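Local coordinates for nourseothricin acetyltransferase (Streptomyces noursei, PDB 5C82), which transfers an acetyl group, as a GNAT-family enzyme from acetyl-CoA, to the antibiotic nourseothricin and so confers resistance to it, at the interface of chains A and B. Numbering follows the deposited sequence. Chains: chain A/B, Nourseothricin acetyltransferase.

Contact 1: the interface of chains A and B. Residues chain A 165-167, 184; chain B 166-168, 184.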
loop_
_atom_site.group_PDB
_atom_site.type_symbol
_atom_site.label_atom_id
_atom_site.label_comp_id
_atom_site.label_asym_id
_atom_site.label_seq_id
_atom_site.Cartn_x
_atom_site.Cartn_y
_atom_site.Cartn_z
ATOM N N CYS A 165 -2.241 4.481 10.285
ATOM C CA CYS A 165 -2.685 3.089 10.197
ATOM C C CYS A 165 -1.607 2.189 9.589
ATOM O O CYS A 165 -1.785 0.989 9.473
ATOM C CB CYS A 165 -4.009 2.978 9.449
ATOM S SG CYS A 165 -3.885 3.279 7.676
ATOM N N GLY A 166 -0.504 2.791 9.191
ATOM C CA GLY A 166 0.602 2.062 8.605
ATOM C C GLY A 166 1.571 2.989 7.913
ATOM O O GLY A 166 1.502 4.218 8.076
ATOM N N LEU A 167 2.488 2.382 7.139
ATOM C CA LEU A 167 3.531 3.079 6.398
ATOM C C LEU A 167 4.196 2.140 5.400
ATOM O O LEU A 167 4.048 0.925 5.520
ATOM C CB LEU A 167 4.598 3.695 7.355
ATOM C CG LEU A 167 5.624 2.761 8.049
ATOM C CD1 LEU A 167 6.810 3.540 8.548
ATOM C CD2 LEU A 167 5.049 2.121 9.269
ATOM N N TYR A 184 0.723 6.047 6.065
ATOM C CA TYR A 184 -0.663 5.688 5.807
ATOM C C TYR A 184 -1.577 6.102 6.943
ATOM O O TYR A 184 -1.236 5.909 8.106
ATOM C CB TYR A 184 -0.774 4.190 5.474
ATOM C CG TYR A 184 0.039 3.770 4.257
ATOM C CD1 TYR A 184 0.200 4.626 3.173
ATOM C CD2 TYR A 184 0.540 2.474 4.141
ATOM C CE1 TYR A 184 0.891 4.227 2.035
ATOM C CE2 TYR A 184 1.246 2.071 3.008
ATOM C CZ TYR A 184 1.429 2.957 1.964
ATOM O OH TYR A 184 2.090 2.580 0.822
ATOM N N GLY B 166 7.259 -2.001 5.985
ATOM C CA GLY B 166 6.056 -1.284 6.351
ATOM C C GLY B 166 4.929 -2.229 6.690
ATOM O O GLY B 166 5.144 -3.441 6.854
ATOM N N LEU B 167 3.718 -1.656 6.802
ATOM C CA LEU B 167 2.496 -2.374 7.142
ATOM C C LEU B 167 1.274 -1.500 6.890
ATOM O O LEU B 167 1.416 -0.286 6.755
ATOM C CB LEU B 167 2.515 -2.863 8.624
ATOM C CG LEU B 167 2.306 -1.834 9.765
ATOM C CD1 LEU B 167 1.911 -2.520 11.044
ATOM C CD2 LEU B 167 3.571 -1.113 10.096
ATOM N N ASP B 168 0.087 -2.114 6.844
ATOM C CA ASP B 168 -1.201 -1.409 6.775
ATOM C C ASP B 168 -2.188 -2.171 7.653
ATOM O O ASP B 168 -2.706 -3.217 7.251
ATOM C CB ASP B 168 -1.730 -1.213 5.336
ATOM C CG ASP B 168 -2.976 -0.303 5.242
ATOM O OD1 ASP B 168 -3.584 0.012 6.302
ATOM O OD2 ASP B 168 -3.340 0.078 4.133
ATOM N N TYR B 184 4.245 -5.466 5.097
ATOM C CA TYR B 184 4.969 -5.185 3.866
ATOM C C TYR B 184 6.439 -5.534 3.980
ATOM O O TYR B 184 7.065 -5.227 4.990
ATOM C CB TYR B 184 4.738 -3.727 3.432
ATOM C CG TYR B 184 3.275 -3.383 3.189
ATOM C CD1 TYR B 184 2.397 -4.323 2.661
ATOM C CD2 TYR B 184 2.804 -2.083 3.370
ATOM C CE1 TYR B 184 1.075 -3.997 2.381
ATOM C CE2 TYR B 184 1.475 -1.753 3.105
ATOM C CZ TYR B 184 0.613 -2.718 2.623
ATOM O OH TYR B 184 -0.692 -2.417 2.320
#

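Contact 2: the interface of chains A and B. Residues chain A 105, 141, 143, 165, 184; chain B 168, 170-171.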
loop_
_atom_site.group_PDB
_atom_site.type_symbol
_atom_site.label_atom_id
_atom_site.label_comp_id
_atom_site.label_asym_id
_atom_site.label_seq_id
_atom_site.Cartn_x
_atom_site.Cartn_y
_atom_site.Cartn_z
ATOM N N ARG A 105 -12.870 0.394 0.920
ATOM C CA ARG A 105 -11.966 1.486 1.198
ATOM C C ARG A 105 -12.095 2.566 0.154
ATOM O O ARG A 105 -11.964 2.306 -1.035
ATOM C CB ARG A 105 -10.505 0.960 1.278
ATOM C CG ARG A 105 -9.428 2.052 1.241
ATOM C CD ARG A 105 -8.029 1.469 1.227
ATOM N NE ARG A 105 -7.647 0.969 2.557
ATOM C CZ ARG A 105 -6.423 0.565 2.884
ATOM N NH1 ARG A 105 -5.433 0.629 1.996
ATOM N NH2 ARG A 105 -6.160 0.163 4.113
ATOM N N HIS A 141 -14.216 2.736 5.560
ATOM C CA HIS A 141 -13.173 3.691 5.936
ATOM C C HIS A 141 -12.606 4.508 4.755
ATOM O O HIS A 141 -12.746 4.153 3.582
ATOM C CB HIS A 141 -12.027 3.002 6.742
ATOM C CG HIS A 141 -11.112 2.128 5.925
ATOM N ND1 HIS A 141 -11.444 0.818 5.619
ATOM C CD2 HIS A 141 -9.893 2.408 5.400
ATOM C CE1 HIS A 141 -10.416 0.338 4.931
ATOM N NE2 HIS A 141 -9.465 1.265 4.762
ATOM N N TRP A 143 -8.979 6.337 3.414
ATOM C CA TRP A 143 -7.562 6.043 3.546
ATOM C C TRP A 143 -6.738 7.022 2.746
ATOM O O TRP A 143 -7.157 7.430 1.670
ATOM C CB TRP A 143 -7.311 4.600 3.055
ATOM C CG TRP A 143 -5.894 4.107 3.130
ATOM C CD1 TRP A 143 -5.327 3.400 4.150
ATOM C CD2 TRP A 143 -4.874 4.250 2.123
ATOM N NE1 TRP A 143 -4.024 3.072 3.833
ATOM C CE2 TRP A 143 -3.714 3.597 2.604
ATOM C CE3 TRP A 143 -4.811 4.906 0.876
ATOM C CZ2 TRP A 143 -2.533 3.515 1.850
ATOM C CZ3 TRP A 143 -3.635 4.835 0.135
ATOM C CH2 TRP A 143 -2.525 4.117 0.606
ATOM N N CYS A 165 -2.241 4.481 10.285
ATOM C CA CYS A 165 -2.685 3.089 10.197
ATOM C C CYS A 165 -1.607 2.189 9.589
ATOM O O CYS A 165 -1.785 0.989 9.473
ATOM C CB CYS A 165 -4.009 2.978 9.449
ATOM S SG CYS A 165 -3.885 3.279 7.676
ATOM N N TYR A 184 0.723 6.047 6.065
ATOM C CA TYR A 184 -0.663 5.688 5.807
ATOM C C TYR A 184 -1.577 6.102 6.943
ATOM O O TYR A 184 -1.236 5.909 8.106
ATOM C CB TYR A 184 -0.774 4.190 5.474
ATOM C CG TYR A 184 0.039 3.770 4.257
ATOM C CD1 TYR A 184 0.200 4.626 3.173
ATOM C CD2 TYR A 184 0.540 2.474 4.141
ATOM C CE1 TYR A 184 0.891 4.227 2.035
ATOM C CE2 TYR A 184 1.246 2.071 3.008
ATOM C CZ TYR A 184 1.429 2.957 1.964
ATOM O OH TYR A 184 2.090 2.580 0.822
ATOM N N ASP B 168 0.087 -2.114 6.844
ATOM C CA ASP B 168 -1.201 -1.409 6.775
ATOM C C ASP B 168 -2.188 -2.171 7.653
ATOM O O ASP B 168 -2.706 -3.217 7.251
ATOM C CB ASP B 168 -1.730 -1.213 5.336
ATOM C CG ASP B 168 -2.976 -0.303 5.242
ATOM O OD1 ASP B 168 -3.584 0.012 6.302
ATOM O OD2 ASP B 168 -3.340 0.078 4.133
ATOM N N ALA B 170 -5.153 -1.355 8.391
ATOM C CA ALA B 170 -6.520 -1.113 7.946
ATOM C C ALA B 170 -6.886 -1.850 6.656
ATOM O O ALA B 170 -8.061 -1.859 6.300
ATOM C CB ALA B 170 -6.725 0.391 7.784
ATOM N N LEU B 171 -5.890 -2.477 5.960
ATOM C CA LEU B 171 -6.079 -3.189 4.687
ATOM C C LEU B 171 -7.213 -4.204 4.695
ATOM O O LEU B 171 -7.930 -4.291 3.696
ATOM C CB LEU B 171 -4.790 -3.858 4.128
ATOM C CG LEU B 171 -4.874 -4.171 2.582
ATOM C CD1 LEU B 171 -4.931 -2.867 1.697
ATOM C CD2 LEU B 171 -3.766 -5.117 2.104
#

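Contact 3: the interface of chains A and B. Residues chain A 170-173, 175; chain B 102-103, 105.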
loop_
_atom_site.group_PDB
_atom_site.type_symbol
_atom_site.label_atom_id
_atom_site.label_comp_id
_atom_site.label_asym_id
_atom_site.label_seq_id
_atom_site.Cartn_x
_atom_site.Cartn_y
_atom_site.Cartn_z
ATOM N N ALA A 170 9.621 1.877 1.646
ATOM C CA ALA A 170 10.216 1.545 0.358
ATOM C C ALA A 170 9.477 2.153 -0.835
ATOM O O ALA A 170 10.000 2.086 -1.945
ATOM C CB ALA A 170 10.291 0.026 0.228
ATOM N N LEU A 171 8.269 2.755 -0.615
ATOM C CA LEU A 171 7.425 3.347 -1.664
ATOM C C LEU A 171 8.151 4.314 -2.588
ATOM O O LEU A 171 7.887 4.286 -3.791
ATOM C CB LEU A 171 6.121 4.014 -1.138
ATOM C CG LEU A 171 5.019 4.188 -2.257
ATOM C CD1 LEU A 171 4.451 2.811 -2.775
ATOM C CD2 LEU A 171 3.886 5.131 -1.835
ATOM N N TYR A 172 9.056 5.142 -2.042
ATOM C CA TYR A 172 9.772 6.155 -2.817
ATOM C C TYR A 172 11.185 5.792 -3.246
ATOM O O TYR A 172 11.894 6.678 -3.745
ATOM C CB TYR A 172 9.794 7.485 -2.052
ATOM C CG TYR A 172 8.415 8.020 -1.755
ATOM C CD1 TYR A 172 7.507 8.271 -2.781
ATOM C CD2 TYR A 172 8.038 8.341 -0.455
ATOM C CE1 TYR A 172 6.236 8.777 -2.514
ATOM C CE2 TYR A 172 6.775 8.855 -0.175
ATOM C CZ TYR A 172 5.868 9.045 -1.205
ATOM O OH TYR A 172 4.633 9.571 -0.936
ATOM N N ASP A 173 11.605 4.533 -3.060
ATOM C CA ASP A 173 12.948 4.104 -3.469
ATOM C C ASP A 173 13.072 4.192 -5.010
ATOM O O ASP A 173 12.184 3.737 -5.732
ATOM C CB ASP A 173 13.264 2.691 -2.948
ATOM C CG ASP A 173 14.627 2.159 -3.364
ATOM O OD1 ASP A 173 14.727 1.568 -4.472
ATOM O OD2 ASP A 173 15.600 2.350 -2.595
ATOM N N THR A 175 12.956 6.997 -6.752
ATOM C CA THR A 175 12.183 8.118 -7.265
ATOM C C THR A 175 12.861 9.416 -6.846
ATOM O O THR A 175 13.830 9.388 -6.080
ATOM C CB THR A 175 10.717 8.086 -6.739
ATOM O OG1 THR A 175 10.656 8.618 -5.428
ATOM C CG2 THR A 175 10.097 6.718 -6.756
ATOM N N TRP B 102 7.292 3.829 -12.052
ATOM C CA TRP B 102 7.454 5.063 -11.264
ATOM C C TRP B 102 8.451 4.889 -10.076
ATOM O O TRP B 102 9.312 5.740 -9.847
ATOM C CB TRP B 102 6.084 5.625 -10.810
ATOM C CG TRP B 102 6.158 6.382 -9.517
ATOM C CD1 TRP B 102 6.756 7.594 -9.306
ATOM C CD2 TRP B 102 5.750 5.906 -8.234
ATOM N NE1 TRP B 102 6.737 7.902 -7.968
ATOM C CE2 TRP B 102 6.120 6.887 -7.285
ATOM C CE3 TRP B 102 5.034 4.778 -7.799
ATOM C CZ2 TRP B 102 5.823 6.768 -5.929
ATOM C CZ3 TRP B 102 4.743 4.662 -6.452
ATOM C CH2 TRP B 102 5.141 5.646 -5.533
ATOM N N ASN B 103 8.332 3.779 -9.335
ATOM C CA ASN B 103 9.228 3.507 -8.217
ATOM C C ASN B 103 10.048 2.257 -8.457
ATOM O O ASN B 103 10.709 1.772 -7.531
ATOM C CB ASN B 103 8.479 3.473 -6.883
ATOM C CG ASN B 103 7.437 2.401 -6.770
ATOM O OD1 ASN B 103 7.037 1.782 -7.759
ATOM N ND2 ASN B 103 6.920 2.213 -5.560
ATOM N N ARG B 105 9.320 -0.809 -8.895
ATOM C CA ARG B 105 8.963 -1.837 -7.945
ATOM C C ARG B 105 8.317 -3.008 -8.642
ATOM O O ARG B 105 7.337 -2.847 -9.358
ATOM C CB ARG B 105 8.022 -1.250 -6.854
ATOM C CG ARG B 105 7.316 -2.299 -5.986
ATOM C CD ARG B 105 6.346 -1.666 -5.008
ATOM N NE ARG B 105 7.057 -1.038 -3.883
ATOM C CZ ARG B 105 6.463 -0.561 -2.793
ATOM N NH1 ARG B 105 5.144 -0.663 -2.645
ATOM N NH2 ARG B 105 7.183 -0.043 -1.816
HETATM O O HOH W 1 13.160 0.987 -6.611
#

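Contact 1: the interface of chains A and B
Two copies of one GNAT-family acetyltransferase meet here across a two-fold axis, where strand 163-168 of each chain pairs antiparallel with its twin and joins the subunits of the deposited dimer edge to edge; whether this is the dimer in solution the structure alone does not show. A:Leu167 and B:Leu167 face each other at the axis. The amide N of A:Leu167 donates to the carbonyl O of B:Leu167 at 2.9 Å, and the reverse bond from B:Leu167 N to A:Leu167 O closes a small symmetric ring. A:Gly166 is bridged to B:Asp168, and its lack of a side chain probably lets the partner strand come in close; its phi of 165° is one that residues with side chains seldom adopt. On one side of the paired strands the two leucines touch through their CD2 methyls, 3.7 Å apart, their branches crossing at a slant. Chi1 of 74° sets CG between backbone N and carbonyl carbon, and chi2 of 161° then points CD2 at its twin. On the other side A:Tyr184 and B:Tyr184, from strand 182-188, bring ring atoms CE2 within 3.8 Å of each other, ring edges that may partly cover the strand pairing. At the flank, A:Cys165 SG makes a weak hydrogen bond to B:Asp168 OD1.

Contact 2: the interface of chains A and B
B:Asp168 receives the guanidinium of A:Arg105 in an intersubunit salt bridge of the deposited dimer of this GNAT-family enzyme, a pairing of opposite charges well suited to joining two chains. Both terminal nitrogens of A:Arg105 grip one carboxylate oxygen: NH2 lies 2.8 Å from B:Asp168 OD2 on its syn side, although well out of the carboxylate plane, and NH1 lies 3.0 Å from the same OD2, nearly along its C-O axis. The two flat groups are turned 25° apart. The other oxygen, B:Asp168 OD1, accepts the backbone N of B:Ala170 at 2.9 Å from above the carboxylate plane, which ties the carboxylate to its own loop. Beside the bridge, B:Leu171 sets methyl CD1 3.5 Å from A:Arg105 NH1, its side chain running at about a right angle to the arginine.

Behind this shell, the five-membered-ring end of A:Trp143 overlaps one face of the guanidinium, with CD1 3.2 Å above its centre; an electron-rich aromatic face suits a flat cation. A bend at chi3 (-75°) in A:Arg105 turns the guanidinium so that NE donates to A:His141 NE2 at 2.9 Å, a nearly straight bond of 165° at the hydrogen. With the aspartate, the histidine would restrict guanidinium rotation, and NE2, if the acceptor as modelled, would tend to favour a neutral ring.

Contact 3: the interface of chains A and B
The loop that follows strand 163-168 in chain A turns at A:Leu171 and meets the B:Trp102-B:Asn103 turn leading into strand 105-113, where carbonyl oxygens of the two acetyltransferase chains, A:Asp173 O and B:Asn103 O, clash as two acceptors 3.0 Å apart. B:Asn103 spans the gap with its side-chain amide: ND2 donates to the carbonyl O of A:Leu171 at 2.9 Å, with 157° at the hydrogen. The donor approaches tilted 19° from the carbonyl plane, while the acceptor lies close to the plane of the amide. Chi1 of 62° tucks B:Asn103 CG between its backbone N and carbonyl carbon, which aims the amide across the interface. An asparagine suits the place because its neutral N-H can meet a peptide oxygen.

The indole of B:Trp102 supplies a wide apolar surface for the opposing loop. Methyl CG2 of A:Thr175 sits 3.6 Å above one face, offset toward the rim, with B:Asn103 CB on the same face. A:Leu171 comes instead to the six-membered end, its CG 3.6 Å from CH2, and the CD1-CE1 side of A:Tyr172 meets the ring edge, CD1 3.9 Å from CZ2. The threonine serves two ends: its methyl packs across the interface, while hydroxyl OG1 donates to A:Tyr172 O at 2.9 Å and braces its own loop. A water probably offsets the carbonyl clash by bonding to A:Asp173 O as well as to B:Asn103 O, 2.7 Å from the latter and 2.7 Å from the carboxylate OD1 of A:Asp173.

Contact 1 lies at the two-fold axis, with contact 2 about 8 Å away and contact 3 about 15 Å away, between centres of C-alpha atoms; contacts 2 and 3 are about 20 Å apart. Contacts 1 and 2 share A:Cys165, A:Tyr184 and B:Asp168, so strand pairing leads directly into the salt bridge. Contact 3 uses the same regions with the chains exchanged: residues 105, 170 and 171 occur in both contacts 2 and 3, on opposite subunits. Each loop after strand 163-168 therefore packs against the start of the partner's strand 105-113, flanking the central strands on both sides of the axis.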